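Local atomic coordinates of defective in germ line development protein 3, isoform a (Caenorhabditis elegans, PDB entry 3N89), a protein that carries four KH domains joined into one globular platform, probably for binding RNA or protein partners in germline development. Residues A[167-172]-A[244-249]. Residues are numbered along the deposited sequence; the frame is centred on the assembly and turned at random.
Sequences AAKRLN and NIDNVL
Lys169, on helix 161-175, reaches across to Asp246 in the first turn of helix 245-257, and the ion pair they form joins the helices of two successive KH domains. In the lysine, chi1 of -71° sets CG anti to the carbonyl carbon and the remaining bonds are all near 180°, so the chain reaches straight for the neighbouring helix, and this extended shape carries NZ to the carboxylate. The two side chains meet at about a right angle. NZ donates a hydrogen bond to OD2, and the same pair is a salt bridge; the modelled separation is very short, and at 2.79 Å resolution its exact length carries little weight. NZ lies nearer OD2 than OD1 of Asp246, which is 3.4 Å from NZ.

Next to the ion pair, Ile245 supplies the greasy part of the contact. Its CG2 methyl lies 3.8 Å from Lys169 CE, the two chains slanting past each other. A branched aliphatic residue suits this place because it faces helix 161-175 and also touches Ile165 and Phe186, the latter on strand 186-193 of the six-stranded antiparallel sheet that both domains share. Lysine suits its own position for a related reason: its last methylene, CE, can rest against the isoleucine while the ammonium goes on to the carboxylate at the partly exposed margin.

With an alanine at Asp246, the ammonium of Lys169 would probably lose this carboxylate partner and the end of its chain would be freer to turn. The chemistry thus divides the work between the two domains: an apolar contact lies on the buried side, and a single charged pair at the partly exposed edge of the interface links one helix to the other.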
loop_
_atom_site.group_PDB
_atom_site.type_symbol
_atom_site.label_atom_id
_atom_site.label_comp_id
_atom_site.label_asym_id
_atom_site.label_seq_id
_atom_site.Cartn_x
_atom_site.Cartn_y
_atom_site.Cartn_z
ATOM N N ALA A 167 -9.109 -0.159 23.174
ATOM C CA ALA A 167 -8.690 -1.343 23.918
ATOM C C ALA A 167 -7.299 -1.099 24.493
ATOM O O ALA A 167 -7.016 -1.453 25.636
ATOM C CB ALA A 167 -8.672 -2.557 23.004
ATOM N N ALA A 168 -6.432 -0.491 23.693
ATOM C CA ALA A 168 -5.077 -0.187 24.133
ATOM C C ALA A 168 -5.109 0.806 25.297
ATOM O O ALA A 168 -4.596 0.521 26.373
ATOM C CB ALA A 168 -4.264 0.385 22.973
ATOM N N LYS A 169 -5.722 1.966 25.078
ATOM C CA LYS A 169 -5.808 2.989 26.119
ATOM C C LYS A 169 -6.528 2.506 27.376
ATOM O O LYS A 169 -6.296 3.031 28.466
ATOM C CB LYS A 169 -6.488 4.249 25.573
ATOM C CG LYS A 169 -5.608 5.011 24.595
ATOM C CD LYS A 169 -6.320 6.162 23.904
ATOM C CE LYS A 169 -5.322 6.928 23.047
ATOM N NZ LYS A 169 -5.936 7.973 22.183
ATOM N N ARG A 170 -7.404 1.515 27.231
ATOM C CA ARG A 170 -8.102 0.976 28.391
ATOM C C ARG A 170 -7.071 0.196 29.194
ATOM O O ARG A 170 -7.075 0.221 30.428
ATOM C CB ARG A 170 -9.261 0.061 27.962
ATOM C CZ ARG A 170 -13.747 0.204 25.692
ATOM N N LEU A 171 -6.170 -0.473 28.483
ATOM C CA LEU A 171 -5.126 -1.259 29.123
ATOM C C LEU A 171 -4.100 -0.407 29.853
ATOM O O LEU A 171 -3.625 -0.785 30.919
ATOM C CB LEU A 171 -4.424 -2.146 28.092
ATOM C CG LEU A 171 -4.989 -3.567 28.008
ATOM C CD1 LEU A 171 -6.491 -3.518 27.757
ATOM C CD2 LEU A 171 -4.275 -4.334 26.907
ATOM N N ASN A 172 -3.743 0.737 29.289
ATOM C CA ASN A 172 -2.775 1.583 29.967
ATOM C C ASN A 172 -3.359 1.961 31.319
ATOM O O ASN A 172 -2.734 1.747 32.360
ATOM C CB ASN A 172 -2.464 2.820 29.129
ATOM C CG ASN A 172 -1.538 2.505 27.979
ATOM O OD1 ASN A 172 -0.544 1.798 28.158
ATOM N ND2 ASN A 172 -1.849 3.022 26.792
ATOM N N ASN A 244 3.584 7.053 21.080
ATOM C CA ASN A 244 2.260 6.745 21.607
ATOM C C ASN A 244 1.449 6.076 20.513
ATOM O O ASN A 244 1.783 6.177 19.333
ATOM C CB ASN A 244 1.532 8.012 22.064
ATOM C CG ASN A 244 2.279 8.752 23.149
ATOM O OD1 ASN A 244 3.166 8.194 23.804
ATOM N ND2 ASN A 244 1.918 10.016 23.355
ATOM N N ILE A 245 0.370 5.413 20.905
ATOM C CA ILE A 245 -0.472 4.718 19.947
ATOM C C ILE A 245 -1.021 5.606 18.829
ATOM O O ILE A 245 -0.937 5.239 17.665
ATOM C CB ILE A 245 -1.642 3.989 20.666
ATOM C CG1 ILE A 245 -2.526 3.282 19.640
ATOM C CG2 ILE A 245 -2.445 4.980 21.495
ATOM C CD1 ILE A 245 -1.776 2.292 18.784
ATOM N N ASP A 246 -1.576 6.766 19.167
ATOM C CA ASP A 246 -2.136 7.657 18.145
ATOM C C ASP A 246 -1.121 8.146 17.111
ATOM O O ASP A 246 -1.412 8.171 15.910
ATOM C CB ASP A 246 -2.804 8.867 18.799
ATOM C CG ASP A 246 -4.067 8.502 19.544
ATOM O OD1 ASP A 246 -5.047 8.086 18.889
ATOM O OD2 ASP A 246 -4.084 8.630 20.789
ATOM N N ASN A 247 0.060 8.541 17.572
ATOM C CA ASN A 247 1.096 9.036 16.670
ATOM C C ASN A 247 1.616 7.943 15.731
ATOM O O ASN A 247 1.794 8.175 14.536
ATOM C CB ASN A 247 2.261 9.609 17.477
ATOM C CG ASN A 247 1.826 10.701 18.434
ATOM O OD1 ASN A 247 0.790 10.583 19.094
ATOM N ND2 ASN A 247 2.623 11.763 18.527
ATOM N N VAL A 248 1.856 6.754 16.271
ATOM C CA VAL A 248 2.366 5.655 15.462
ATOM C C VAL A 248 1.451 5.338 14.280
ATOM O O VAL A 248 1.905 5.268 13.135
ATOM C CB VAL A 248 2.548 4.371 16.296
ATOM C CG1 VAL A 248 3.216 3.304 15.446
ATOM C CG2 VAL A 248 3.384 4.658 17.518
ATOM N N LEU A 249 0.166 5.145 14.556
ATOM C CA LEU A 249 -0.781 4.838 13.493
ATOM C C LEU A 249 -0.860 5.999 12.497
ATOM O O LEU A 249 -1.409 5.856 11.407
ATOM C CB LEU A 249 -2.167 4.526 14.079
ATOM C CG LEU A 249 -2.239 3.347 15.067
ATOM C CD1 LEU A 249 -3.696 3.004 15.335
ATOM C CD2 LEU A 249 -1.524 2.116 14.497
#